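PDB 4Z80: EGF family domain-containing protein, which probably acts in host-cell invasion by Toxoplasma gondii, as an AMA-family membrane antigen that binds a RON2-like partner at the moving junction. Local coordinates for residues 119-124 against 292-297; 180-185 against 258-263; 193-198 against 206-211; 401-406 against 427-432. One frame throughout, in Å; residues are numbered along the deposited sequence. Where two conformers were deposited one is given.

Contact 1: 119-124 against 292-297; sequences NEIHAN and LGYHTQ
Ile-121 holds CG1 in the crowded position between its backbone N and carbonyl carbon (chi1 65°), which sets CG2 beside the N and aims it at the other segment. Tyr-294 has CG anti to its carbonyl carbon (chi1 -66°), and its ring reaches out to meet the isoleucine tip to tip. The touch is a CH-pi contact. Ile-121 CG2 lies over one face of the Tyr-294 ring, toward its rim, with CE2 the closest ring atom at 3.6 Å. Ala-123 CB comes obliquely to the same ring and stands 3.9 Å from Tyr-294 OH. On the other branch of the isoleucine, CD1 packs against the backbone, 4.0 Å from Gly-293 CA. Gly-293 has no side chain, and this lets the methyl come up against the backbone. The phenol oxygen is buried but satisfied, since Tyr-294 OH is hydrogen-bonded to OE2 of Glu-149. That same carboxylate oxygen also accepts from the backbone N of His-122, so one carboxylate oxygen ties both segments. The CB of His-122 points away from 292-297, and its ring bonds through ND1 to Val-144 O. Neither segment is a regular helix or strand. Two loops far apart in sequence meet here in a buried apolar contact, an aliphatic-on-aromatic CH-pi pair within the disulfide-rich, loop-dominated fold of an AMA protein.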
loop_
_atom_site.group_PDB
_atom_site.type_symbol
_atom_site.label_atom_id
_atom_site.label_comp_id
_atom_site.label_asym_id
_atom_site.label_seq_id
_atom_site.Cartn_x
_atom_site.Cartn_y
_atom_site.Cartn_z
ATOM N N ASN A 119 11.932 7.275 -2.001
ATOM C CA ASN A 119 12.835 7.689 -0.926
ATOM C C ASN A 119 12.186 7.407 0.421
ATOM O O ASN A 119 10.960 7.429 0.541
ATOM C CB ASN A 119 13.180 9.173 -1.017
ATOM C CG ASN A 119 13.895 9.543 -2.300
ATOM O OD1 ASN A 119 14.216 8.693 -3.131
ATOM N ND2 ASN A 119 14.138 10.841 -2.470
ATOM N N GLU A 120 12.990 7.137 1.445
ATOM C CA GLU A 120 12.427 6.889 2.760
ATOM C C GLU A 120 11.789 8.130 3.368
ATOM O O GLU A 120 12.083 9.267 2.984
ATOM C CB GLU A 120 13.494 6.356 3.716
ATOM C CG GLU A 120 13.822 4.895 3.497
ATOM C CD GLU A 120 14.730 4.333 4.573
ATOM O OE1 GLU A 120 15.041 5.059 5.536
ATOM O OE2 GLU A 120 15.132 3.164 4.443
ATOM N N ILE A 121 10.921 7.891 4.341
ATOM C CA ILE A 121 10.322 8.957 5.135
ATOM C C ILE A 121 11.320 9.607 6.080
ATOM O O ILE A 121 12.405 9.071 6.341
ATOM C CB ILE A 121 9.115 8.424 5.958
ATOM C CG1 ILE A 121 9.572 7.395 7.014
ATOM C CG2 ILE A 121 8.074 7.821 5.025
ATOM C CD1 ILE A 121 8.450 6.891 7.931
ATOM N N HIS A 122 10.935 10.775 6.589
ATOM C CA HIS A 122 11.663 11.472 7.637
ATOM C C HIS A 122 10.672 11.773 8.761
ATOM O O HIS A 122 10.242 12.913 8.930
ATOM C CB HIS A 122 12.304 12.760 7.111
ATOM C CG HIS A 122 13.196 13.438 8.105
ATOM N ND1 HIS A 122 14.551 13.585 7.903
ATOM C CD2 HIS A 122 12.939 13.976 9.322
ATOM C CE1 HIS A 122 15.088 14.196 8.946
ATOM N NE2 HIS A 122 14.132 14.439 9.824
ATOM N N ALA A 123 10.294 10.748 9.519
ATOM C CA ALA A 123 9.293 10.929 10.568
ATOM C C ALA A 123 9.906 11.219 11.943
ATOM O O ALA A 123 9.204 11.180 12.951
ATOM C CB ALA A 123 8.388 9.699 10.649
ATOM N N ASN A 124 11.204 11.522 11.977
ATOM C CA ASN A 124 11.913 11.852 13.218
ATOM C C ASN A 124 11.894 10.668 14.189
ATOM O O ASN A 124 11.497 10.795 15.353
ATOM C CB ASN A 124 11.319 13.104 13.865
ATOM C CG ASN A 124 11.405 14.321 12.960
ATOM O OD1 ASN A 124 12.475 14.645 12.446
ATOM N ND2 ASN A 124 10.275 14.981 12.744
ATOM N N LEU A 292 5.155 1.392 2.755
ATOM C CA LEU A 292 5.086 2.845 2.889
ATOM C C LEU A 292 4.956 3.198 4.363
ATOM O O LEU A 292 4.267 2.514 5.125
ATOM C CB LEU A 292 3.914 3.420 2.104
ATOM C CG LEU A 292 3.872 3.098 0.610
ATOM C CD1 LEU A 292 2.604 3.677 -0.014
ATOM C CD2 LEU A 292 5.100 3.621 -0.105
ATOM N N GLY A 293 5.600 4.286 4.771
ATOM C CA GLY A 293 5.603 4.674 6.169
ATOM C C GLY A 293 4.409 5.514 6.586
ATOM O O GLY A 293 4.156 5.707 7.769
ATOM N N TYR A 294 3.671 6.003 5.595
ATOM C CA TYR A 294 2.557 6.921 5.819
ATOM C C TYR A 294 1.260 6.386 5.224
ATOM O O TYR A 294 1.258 5.812 4.124
ATOM C CB TYR A 294 2.860 8.282 5.196
ATOM C CG TYR A 294 3.998 9.077 5.800
ATOM C CD1 TYR A 294 4.207 9.116 7.172
ATOM C CD2 TYR A 294 4.844 9.818 4.988
ATOM C CE1 TYR A 294 5.238 9.876 7.720
ATOM C CE2 TYR A 294 5.870 10.586 5.521
ATOM C CZ TYR A 294 6.063 10.608 6.888
ATOM O OH TYR A 294 7.094 11.371 7.430
ATOM N N HIS A 295 0.164 6.593 5.952
ATOM C CA HIS A 295 -1.177 6.224 5.506
ATOM C C HIS A 295 -1.812 7.288 4.619
ATOM O O HIS A 295 -2.715 6.990 3.838
ATOM C CB HIS A 295 -2.090 5.972 6.697
ATOM C CG HIS A 295 -1.658 4.829 7.555
ATOM N ND1 HIS A 295 -1.898 3.515 7.219
ATOM C CD2 HIS A 295 -0.996 4.806 8.734
ATOM C CE1 HIS A 295 -1.404 2.729 8.163
ATOM N NE2 HIS A 295 -0.855 3.488 9.093
ATOM N N THR A 296 -1.337 8.522 4.750
ATOM C CA THR A 296 -1.866 9.643 3.977
ATOM C C THR A 296 -1.795 9.337 2.487
ATOM O O THR A 296 -0.770 8.872 1.992
ATOM C CB THR A 296 -1.069 10.942 4.281
ATOM O OG1 THR A 296 -1.215 11.295 5.662
ATOM C CG2 THR A 296 -1.574 12.095 3.440
ATOM N N GLN A 297 -2.882 9.609 1.770
ATOM C CA GLN A 297 -2.891 9.455 0.317
ATOM C C GLN A 297 -3.068 10.777 -0.437
ATOM O O GLN A 297 -2.716 10.872 -1.605
ATOM C CB GLN A 297 -3.989 8.469 -0.072
ATOM C CG GLN A 297 -3.647 7.029 0.303
ATOM C CD GLN A 297 -4.875 6.233 0.679
ATOM O OE1 GLN A 297 -5.683 5.884 -0.178
ATOM N NE2 GLN A 297 -5.046 5.983 1.970
#

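Contact 2: 180-185 against 258-263; sequences STVCNF and LSRCTT
Leu-258 opens the helical segment. Its CA-CB bond points away from 180-185, but the chain swings back, with CG anti to the backbone N, so that CD1 comes within 3.8 Å of Phe-185 CE2. The two side chains cross at about a right angle. The carbonyl of Leu-258 accepts a hydrogen bond in its plane, on a lone pair, from Thr-262 OG1 at 2.8 Å. Arg-260 is fully extended along its chain and passes Val-182 at about a right angle, with NH1 3.9 Å from Val-182 CG1. The charged end is held by the carbonyl of Glu-177, which takes the NE hydrogen, and by a cation-pi contact with Trp-30. Cys-261 carries the covalent link, a disulfide to Cys-183 with an S-S torsion of -75°. Both sulfurs lie anti to their own carbonyl carbons. The two CB atoms, Cys-183 CB and Cys-261 CB, come to 3.5 Å, a close fit imposed by the bond. Phe-185 lies against the bridge. Its CZ meets Cys-261 CB at 3.7 Å, and the Cys-261 sulfur makes an oblique sulfur-aromatic contact with the ring. The type I turn from Thr-181 to Asn-184 is thus pinned to helix 252-262. That helix lies against strand 289-291 through Leu-258, Ser-259 and Thr-262, while Val-182 and Arg-260 both touch Tyr-45 of strand 43-51.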
loop_
_atom_site.group_PDB
_atom_site.type_symbol
_atom_site.label_atom_id
_atom_site.label_comp_id
_atom_site.label_asym_id
_atom_site.label_seq_id
_atom_site.Cartn_x
_atom_site.Cartn_y
_atom_site.Cartn_z
ATOM N N SER A 180 0.873 -16.950 13.392
ATOM C CA SER A 180 2.241 -17.453 13.288
ATOM C C SER A 180 2.494 -18.272 12.022
ATOM O O SER A 180 3.638 -18.410 11.594
ATOM C CB SER A 180 2.585 -18.294 14.518
ATOM O OG SER A 180 1.714 -19.406 14.635
ATOM N N THR A 181 1.438 -18.809 11.422
ATOM C CA THR A 181 1.584 -19.557 10.181
ATOM C C THR A 181 1.659 -18.603 8.999
ATOM O O THR A 181 2.545 -18.719 8.157
ATOM C CB THR A 181 0.429 -20.543 9.979
ATOM O OG1 THR A 181 0.402 -21.455 11.083
ATOM C CG2 THR A 181 0.598 -21.320 8.675
ATOM N N VAL A 182 0.731 -17.655 8.942
ATOM C CA VAL A 182 0.763 -16.652 7.892
ATOM C C VAL A 182 2.075 -15.864 7.972
ATOM O O VAL A 182 2.698 -15.565 6.953
ATOM C CB VAL A 182 -0.446 -15.702 7.992
ATOM C CG1 VAL A 182 -0.290 -14.496 7.052
ATOM C CG2 VAL A 182 -1.723 -16.459 7.678
ATOM N N CYS A 183 2.496 -15.555 9.195
ATOM C CA CYS A 183 3.697 -14.762 9.427
ATOM C C CYS A 183 4.890 -15.626 9.810
ATOM O O CYS A 183 5.655 -15.264 10.702
ATOM C CB CYS A 183 3.443 -13.740 10.532
ATOM S SG CYS A 183 2.016 -12.667 10.241
ATOM N N ASN A 184 5.058 -16.757 9.135
ATOM C CA ASN A 184 6.069 -17.722 9.550
ATOM C C ASN A 184 7.490 -17.290 9.194
ATOM O O ASN A 184 8.449 -17.986 9.514
ATOM C CB ASN A 184 5.772 -19.104 8.951
ATOM C CG ASN A 184 5.802 -19.124 7.436
ATOM O OD1 ASN A 184 6.188 -18.155 6.783
ATOM N ND2 ASN A 184 5.398 -20.253 6.867
ATOM N N PHE A 185 7.613 -16.131 8.553
ATOM C CA PHE A 185 8.900 -15.587 8.132
ATOM C C PHE A 185 9.351 -14.487 9.086
ATOM O O PHE A 185 10.352 -13.810 8.838
ATOM C CB PHE A 185 8.800 -15.029 6.713
ATOM C CG PHE A 185 7.717 -13.998 6.566
ATOM C CD1 PHE A 185 6.416 -14.382 6.282
ATOM C CD2 PHE A 185 7.986 -12.658 6.770
ATOM C CE1 PHE A 185 5.410 -13.445 6.176
ATOM C CE2 PHE A 185 6.985 -11.713 6.662
ATOM C CZ PHE A 185 5.692 -12.107 6.364
ATOM N N LEU A 258 3.285 -9.116 3.997
ATOM C CA LEU A 258 4.518 -8.562 4.542
ATOM C C LEU A 258 4.197 -7.410 5.493
ATOM O O LEU A 258 4.768 -7.316 6.573
ATOM C CB LEU A 258 5.462 -8.094 3.426
ATOM C CG LEU A 258 6.797 -7.504 3.900
ATOM C CD1 LEU A 258 7.604 -8.525 4.713
ATOM C CD2 LEU A 258 7.616 -6.999 2.720
ATOM N N SER A 259 3.256 -6.548 5.115
ATOM C CA SER A 259 2.838 -5.470 6.008
ATOM C C SER A 259 2.152 -5.971 7.270
ATOM O O SER A 259 2.489 -5.557 8.378
ATOM C CB SER A 259 1.893 -4.504 5.290
ATOM O OG SER A 259 1.215 -3.707 6.258
ATOM N N ARG A 260 1.177 -6.857 7.094
ATOM C CA ARG A 260 0.424 -7.409 8.215
ATOM C C ARG A 260 1.348 -7.913 9.314
ATOM O O ARG A 260 1.125 -7.684 10.505
ATOM C CB ARG A 260 -0.464 -8.555 7.723
ATOM C CG ARG A 260 -1.206 -9.271 8.824
ATOM C CD ARG A 260 -2.019 -10.424 8.291
ATOM N NE ARG A 260 -2.645 -11.154 9.378
ATOM C CZ ARG A 260 -3.413 -12.227 9.214
ATOM N NH1 ARG A 260 -3.638 -12.706 8.002
ATOM N NH2 ARG A 260 -3.951 -12.819 10.271
ATOM N N CYS A 261 2.403 -8.594 8.896
ATOM C CA CYS A 261 3.216 -9.364 9.828
ATOM C C CYS A 261 4.348 -8.579 10.487
ATOM O O CYS A 261 4.935 -9.060 11.458
ATOM C CB CYS A 261 3.807 -10.578 9.113
ATOM S SG CYS A 261 2.581 -11.751 8.518
ATOM N N THR A 262 4.665 -7.391 9.978
ATOM C CA THR A 262 5.863 -6.676 10.434
ATOM C C THR A 262 5.599 -5.444 11.305
ATOM O O THR A 262 6.538 -4.750 11.674
ATOM C CB THR A 262 6.736 -6.223 9.239
ATOM O OG1 THR A 262 5.948 -5.477 8.297
ATOM C CG2 THR A 262 7.348 -7.424 8.542
ATOM N N THR A 263 4.339 -5.177 11.645
ATOM C CA THR A 263 3.996 -4.061 12.525
ATOM C C THR A 263 4.890 -3.955 13.762
ATOM O O THR A 263 5.411 -2.882 14.074
ATOM C CB THR A 263 2.522 -4.179 12.977
ATOM O OG1 THR A 263 1.666 -3.902 11.857
ATOM C CG2 THR A 263 2.187 -3.229 14.135
#

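Contact 3: 193-198 against 206-211; sequences RFLDTT and YTEYAF
Asp-196 OD1 accepts two hydrogen bonds, from Thr-198 OG1 at 2.6 Å and from Thr-198 N at 3.1 Å, both from above the carboxylate plane. The second makes an Asx turn, and OD2 forms a salt bridge with Lys-244. Asp-196 also pairs with Thr-207 through both backbone groups. Asp-196 N donates to Thr-207 O at 2.8 Å, and Thr-207 N returns the bond to Asp-196 O. Further along, Tyr-209 N meets Phe-194 O at 2.7 Å, nearly along the C=O axis. A water then bridges Arg-193 O and Ala-210 O. Leu-195 runs alongside Tyr-206, with CB 3.8 Å from Tyr-206 CD1. The Asp-196 CB sits at the edge of the Tyr-209 ring. Phe-194 turns its ring edge toward the face of Phe-211. This short antiparallel hairpin of strands 195-196 and 207-208 abuts strand 160-161 through Arg-193 and Phe-211, while Phe-194, Leu-195, Thr-197 and Tyr-206 pack on the bound RON2L1 peptide chain.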
loop_
_atom_site.group_PDB
_atom_site.type_symbol
_atom_site.label_atom_id
_atom_site.label_comp_id
_atom_site.label_asym_id
_atom_site.label_seq_id
_atom_site.Cartn_x
_atom_site.Cartn_y
_atom_site.Cartn_z
ATOM N N ARG A 193 15.525 -10.975 8.770
ATOM C CA ARG A 193 16.854 -10.411 9.002
ATOM C C ARG A 193 17.062 -9.060 8.328
ATOM O O ARG A 193 16.783 -8.903 7.139
ATOM C CB ARG A 193 17.936 -11.367 8.495
ATOM C CG ARG A 193 17.856 -12.780 9.034
ATOM C CD ARG A 193 18.568 -12.939 10.358
ATOM N NE ARG A 193 18.589 -14.341 10.771
ATOM C CZ ARG A 193 18.738 -14.752 12.024
ATOM N NH1 ARG A 193 18.885 -13.873 13.009
ATOM N NH2 ARG A 193 18.730 -16.047 12.296
ATOM N N PHE A 194 17.579 -8.101 9.089
ATOM C CA PHE A 194 18.017 -6.819 8.546
ATOM C C PHE A 194 19.528 -6.868 8.401
ATOM O O PHE A 194 20.062 -6.752 7.301
ATOM C CB PHE A 194 17.588 -5.670 9.466
ATOM C CG PHE A 194 17.963 -4.285 8.970
ATOM C CD1 PHE A 194 18.132 -4.007 7.624
ATOM C CD2 PHE A 194 18.129 -3.257 9.881
ATOM C CE1 PHE A 194 18.462 -2.723 7.206
ATOM C CE2 PHE A 194 18.456 -1.974 9.466
ATOM C CZ PHE A 194 18.624 -1.712 8.134
ATOM N N LEU A 195 20.204 -7.052 9.530
ATOM C CA LEU A 195 21.641 -7.309 9.543
ATOM C C LEU A 195 21.831 -8.775 9.901
ATOM O O LEU A 195 21.675 -9.163 11.054
ATOM C CB LEU A 195 22.355 -6.393 10.536
ATOM C CG LEU A 195 21.927 -4.928 10.454
ATOM C CD1 LEU A 195 22.696 -4.084 11.462
ATOM C CD2 LEU A 195 22.099 -4.384 9.039
ATOM N N ASP A 196 22.128 -9.582 8.889
ATOM C CA ASP A 196 22.245 -11.025 9.059
ATOM C C ASP A 196 23.630 -11.386 9.573
ATOM O O ASP A 196 24.595 -11.436 8.814
ATOM C CB ASP A 196 21.967 -11.746 7.742
ATOM C CG ASP A 196 21.832 -13.247 7.921
ATOM O OD1 ASP A 196 22.054 -13.734 9.051
ATOM O OD2 ASP A 196 21.505 -13.937 6.934
ATOM N N THR A 197 23.711 -11.643 10.870
ATOM C CA THR A 197 24.987 -11.888 11.524
ATOM C C THR A 197 25.464 -13.322 11.301
ATOM O O THR A 197 26.594 -13.668 11.649
ATOM C CB THR A 197 24.882 -11.598 13.029
ATOM O OG1 THR A 197 23.841 -12.402 13.597
ATOM C CG2 THR A 197 24.561 -10.121 13.254
ATOM N N THR A 198 24.604 -14.149 10.709
ATOM C CA THR A 198 24.975 -15.517 10.365
ATOM C C THR A 198 25.771 -15.555 9.058
ATOM O O THR A 198 26.221 -16.620 8.631
ATOM C CB THR A 198 23.736 -16.431 10.229
ATOM O OG1 THR A 198 23.022 -16.109 9.029
ATOM C CG2 THR A 198 22.810 -16.276 11.432
ATOM N N TYR A 206 28.477 -8.947 9.288
ATOM C CA TYR A 206 27.114 -9.274 8.888
ATOM C C TYR A 206 26.903 -8.946 7.422
ATOM O O TYR A 206 27.705 -8.237 6.815
ATOM C CB TYR A 206 26.095 -8.505 9.737
ATOM C CG TYR A 206 26.285 -7.007 9.684
ATOM C CD1 TYR A 206 25.692 -6.244 8.686
ATOM C CD2 TYR A 206 27.072 -6.356 10.624
ATOM C CE1 TYR A 206 25.871 -4.875 8.631
ATOM C CE2 TYR A 206 27.257 -4.989 10.580
ATOM C CZ TYR A 206 26.652 -4.251 9.581
ATOM O OH TYR A 206 26.835 -2.889 9.535
ATOM N N THR A 207 25.818 -9.468 6.860
ATOM C CA THR A 207 25.382 -9.074 5.530
ATOM C C THR A 207 24.094 -8.265 5.675
ATOM O O THR A 207 23.189 -8.655 6.415
ATOM C CB THR A 207 25.150 -10.287 4.611
ATOM O OG1 THR A 207 26.367 -11.036 4.491
ATOM C CG2 THR A 207 24.714 -9.833 3.223
ATOM N N GLU A 208 24.031 -7.138 4.973
ATOM C CA GLU A 208 22.891 -6.228 5.064
ATOM C C GLU A 208 21.772 -6.625 4.110
ATOM O O GLU A 208 22.004 -6.821 2.920
ATOM C CB GLU A 208 23.337 -4.794 4.767
ATOM C CG GLU A 208 22.225 -3.755 4.904
ATOM C CD GLU A 208 22.631 -2.383 4.391
ATOM O OE1 GLU A 208 23.842 -2.153 4.175
ATOM O OE2 GLU A 208 21.733 -1.533 4.206
ATOM N N TYR A 209 20.559 -6.728 4.650
ATOM C CA TYR A 209 19.363 -6.948 3.850
ATOM C C TYR A 209 18.368 -5.832 4.168
ATOM O O TYR A 209 18.766 -4.676 4.276
ATOM C CB TYR A 209 18.779 -8.342 4.120
ATOM C CG TYR A 209 19.689 -9.466 3.670
ATOM C CD1 TYR A 209 19.888 -9.724 2.319
ATOM C CD2 TYR A 209 20.350 -10.262 4.594
ATOM C CE1 TYR A 209 20.714 -10.748 1.898
ATOM C CE2 TYR A 209 21.183 -11.290 4.182
ATOM C CZ TYR A 209 21.358 -11.526 2.835
ATOM O OH TYR A 209 22.184 -12.541 2.411
ATOM N N ALA A 210 17.096 -6.180 4.333
ATOM C CA ALA A 210 16.041 -5.207 4.603
ATOM C C ALA A 210 14.779 -5.958 4.980
ATOM O O ALA A 210 14.613 -7.110 4.587
ATOM C CB ALA A 210 15.791 -4.339 3.396
ATOM N N PHE A 211 13.885 -5.318 5.732
ATOM C CA PHE A 211 12.594 -5.940 6.026
ATOM C C PHE A 211 11.639 -5.902 4.822
ATOM O O PHE A 211 10.651 -6.634 4.799
ATOM C CB PHE A 211 11.908 -5.266 7.216
ATOM C CG PHE A 211 12.587 -5.489 8.549
ATOM C CD1 PHE A 211 13.579 -6.451 8.722
ATOM C CD2 PHE A 211 12.217 -4.727 9.644
ATOM C CE1 PHE A 211 14.171 -6.636 9.965
ATOM C CE2 PHE A 211 12.812 -4.907 10.878
ATOM C CZ PHE A 211 13.788 -5.860 11.037
HETATM O O HOH W 1 15.327 -9.675 4.935
#

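Contact 4: 401-406 against 427-432; sequences RGYHWA and CFFYST. With SO4 (sulfate ion), chain J.
Tyr-403 and Phe-429 form the apolar centre. Phe-429 CB sits over one face of the Tyr-403 ring, 3.5 Å from CD2 of that tyrosine, and Arg-401 CB covers the opposite face. The two rings are near parallel but slid apart, so they barely overlap. Ala-406 CB adds to the cluster at 4.0 Å from Phe-429 CD1. On the other face of the sheet Trp-405 lies beside Tyr-430. Thr-432 O stands over one face of the indole, 3.3 Å from Trp-405 CE3, and His-404 CB over the other. Two backbone bonds join the segments: Tyr-430 N to Trp-405 O at 2.9 Å, and His-404 N to Tyr-430 O at 3.2 Å. At the outer edge Arg-401, bent at chi2 and chi3, binds a sulfate, probably from the crystallisation liquor, in the plane of its guanidinium. Strands 405-410 and 424-430 are the inner pair of a four-stranded antiparallel sheet. Helix 378-387 packs on Tyr-403 and Ala-406, and helix 21-24 on Trp-405.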
loop_
_atom_site.group_PDB
_atom_site.type_symbol
_atom_site.label_atom_id
_atom_site.label_comp_id
_atom_site.label_asym_id
_atom_site.label_seq_id
_atom_site.Cartn_x
_atom_site.Cartn_y
_atom_site.Cartn_z
ATOM N N ARG A 401 -17.713 11.491 -7.179
ATOM C CA ARG A 401 -19.118 11.422 -7.575
ATOM C C ARG A 401 -19.747 10.049 -7.384
ATOM O O ARG A 401 -20.947 9.884 -7.594
ATOM C CB ARG A 401 -19.264 11.798 -9.047
ATOM C CG ARG A 401 -18.776 13.191 -9.451
ATOM C CD ARG A 401 -19.752 14.281 -9.040
ATOM N NE ARG A 401 -19.564 14.653 -7.649
ATOM C CZ ARG A 401 -20.386 15.433 -6.956
ATOM N NH1 ARG A 401 -20.109 15.707 -5.690
ATOM N NH2 ARG A 401 -21.473 15.938 -7.525
ATOM N N GLY A 402 -18.933 9.055 -7.043
ATOM C CA GLY A 402 -19.420 7.693 -6.908
ATOM C C GLY A 402 -19.314 6.881 -8.186
ATOM O O GLY A 402 -19.965 5.840 -8.307
ATOM N N TYR A 403 -18.508 7.346 -9.135
ATOM C CA TYR A 403 -18.336 6.644 -10.410
ATOM C C TYR A 403 -17.236 5.594 -10.280
ATOM O O TYR A 403 -16.099 5.941 -9.966
ATOM C CB TYR A 403 -17.951 7.607 -11.540
ATOM C CG TYR A 403 -18.819 8.837 -11.728
ATOM C CD1 TYR A 403 -20.153 8.855 -11.341
ATOM C CD2 TYR A 403 -18.285 9.974 -12.315
ATOM C CE1 TYR A 403 -20.930 10.001 -11.527
ATOM C CE2 TYR A 403 -19.048 11.102 -12.515
ATOM C CZ TYR A 403 -20.357 11.110 -12.121
ATOM O OH TYR A 403 -21.076 12.276 -12.320
ATOM N N HIS A 404 -17.554 4.330 -10.550
ATOM C CA HIS A 404 -16.538 3.272 -10.480
ATOM C C HIS A 404 -16.345 2.523 -11.782
ATOM O O HIS A 404 -15.460 1.668 -11.866
ATOM C CB HIS A 404 -16.878 2.282 -9.375
ATOM C CG HIS A 404 -16.791 2.896 -8.021
ATOM N ND1 HIS A 404 -15.595 3.318 -7.480
ATOM C CD2 HIS A 404 -17.754 3.249 -7.139
ATOM C CE1 HIS A 404 -15.822 3.867 -6.299
ATOM N NE2 HIS A 404 -17.125 3.842 -6.072
ATOM N N TRP A 405 -17.149 2.853 -12.788
ATOM C CA TRP A 405 -17.112 2.200 -14.091
ATOM C C TRP A 405 -17.245 3.269 -15.150
ATOM O O TRP A 405 -18.072 4.174 -15.008
ATOM C CB TRP A 405 -18.247 1.174 -14.227
ATOM C CG TRP A 405 -18.339 0.250 -13.059
ATOM C CD1 TRP A 405 -17.722 -0.962 -12.916
ATOM C CD2 TRP A 405 -19.061 0.476 -11.840
ATOM N NE1 TRP A 405 -18.023 -1.507 -11.688
ATOM C CE2 TRP A 405 -18.840 -0.641 -11.007
ATOM C CE3 TRP A 405 -19.873 1.515 -11.370
ATOM C CZ2 TRP A 405 -19.412 -0.754 -9.746
ATOM C CZ3 TRP A 405 -20.432 1.401 -10.120
ATOM C CH2 TRP A 405 -20.197 0.286 -9.312
ATOM N N ALA A 406 -16.436 3.166 -16.202
ATOM C CA ALA A 406 -16.572 4.033 -17.357
ATOM C C ALA A 406 -16.439 3.237 -18.641
ATOM O O ALA A 406 -15.679 2.264 -18.706
ATOM C CB ALA A 406 -15.540 5.141 -17.330
ATOM N N CYS A 427 -16.073 9.672 -22.925
ATOM C CA CYS A 427 -16.112 8.881 -21.693
ATOM C C CYS A 427 -17.466 8.933 -21.055
ATOM O O CYS A 427 -17.974 10.017 -20.792
ATOM C CB CYS A 427 -15.135 9.392 -20.654
ATOM S SG CYS A 427 -13.585 9.951 -21.249
ATOM N N PHE A 428 -18.053 7.775 -20.785
ATOM C CA PHE A 428 -19.332 7.695 -20.088
ATOM C C PHE A 428 -19.119 7.126 -18.698
ATOM O O PHE A 428 -18.563 6.044 -18.555
ATOM C CB PHE A 428 -20.329 6.836 -20.864
ATOM C CG PHE A 428 -20.688 7.403 -22.198
ATOM C CD1 PHE A 428 -21.720 8.314 -22.324
ATOM C CD2 PHE A 428 -19.985 7.034 -23.331
ATOM C CE1 PHE A 428 -22.044 8.838 -23.554
ATOM C CE2 PHE A 428 -20.308 7.557 -24.563
ATOM C CZ PHE A 428 -21.337 8.458 -24.675
ATOM N N PHE A 429 -19.566 7.850 -17.677
ATOM C CA PHE A 429 -19.341 7.469 -16.285
ATOM C C PHE A 429 -20.599 6.891 -15.653
ATOM O O PHE A 429 -21.707 7.407 -15.856
ATOM C CB PHE A 429 -18.869 8.683 -15.468
ATOM C CG PHE A 429 -17.590 9.298 -15.948
ATOM C CD1 PHE A 429 -16.373 8.705 -15.672
ATOM C CD2 PHE A 429 -17.597 10.499 -16.638
ATOM C CE1 PHE A 429 -15.189 9.278 -16.097
ATOM C CE2 PHE A 429 -16.418 11.075 -17.070
ATOM C CZ PHE A 429 -15.208 10.460 -16.799
ATOM N N TYR A 430 -20.423 5.832 -14.862
ATOM C CA TYR A 430 -21.530 5.113 -14.250
ATOM C C TYR A 430 -21.368 4.927 -12.752
ATOM O O TYR A 430 -20.244 4.756 -12.259
ATOM C CB TYR A 430 -21.667 3.734 -14.888
ATOM C CG TYR A 430 -21.741 3.739 -16.394
ATOM C CD1 TYR A 430 -22.893 4.138 -17.055
ATOM C CD2 TYR A 430 -20.661 3.312 -17.160
ATOM C CE1 TYR A 430 -22.959 4.125 -18.432
ATOM C CE2 TYR A 430 -20.714 3.304 -18.531
ATOM C CZ TYR A 430 -21.864 3.705 -19.165
ATOM O OH TYR A 430 -21.907 3.684 -20.535
ATOM N N SER A 431 -22.501 4.899 -12.045
ATOM C CA SER A 431 -22.531 4.528 -10.634
ATOM C C SER A 431 -23.377 3.273 -10.386
ATOM O O SER A 431 -23.628 2.910 -9.235
ATOM C CB SER A 431 -23.060 5.685 -9.786
ATOM O OG SER A 431 -24.397 5.992 -10.131
ATOM N N THR A 432 -23.784 2.614 -11.473
ATOM C CA THR A 432 -24.585 1.388 -11.437
ATOM C C THR A 432 -23.676 0.165 -11.466
ATOM O O THR A 432 -22.720 0.141 -12.232
ATOM C CB THR A 432 -25.543 1.307 -12.638
ATOM O OG1 THR A 432 -26.397 2.462 -12.666
ATOM C CG2 THR A 432 -26.399 0.040 -12.574
HETATM S S SO4 J . -22.730 18.212 -4.886
HETATM O O1 SO4 J . -23.565 18.504 -3.723
HETATM O O2 SO4 J . -23.345 17.125 -5.649
HETATM O O3 SO4 J . -21.392 17.835 -4.429
HETATM O O4 SO4 J . -22.655 19.390 -5.749
#

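In the fold
Contacts 1, 2 and 3 share one part of the chain, and contact 4 stands apart in another. Along the sequence, contact 1 spans contact 2, which in turn spans contact 3. Contacts 2 and 3 touch: Leu-258 CD1 of the helix packs on Phe-211 O of the hairpin segment at 3.6 Å. Contact 1 touches neither, its nearest atoms being about 7 Å from each. Of the four, contact 3 is the one that the bound RON2L1 peptide touches. Contact 4 comes later in the chain, its centre about 48 Å from that of contact 3 and on the opposite side of the chain's centre.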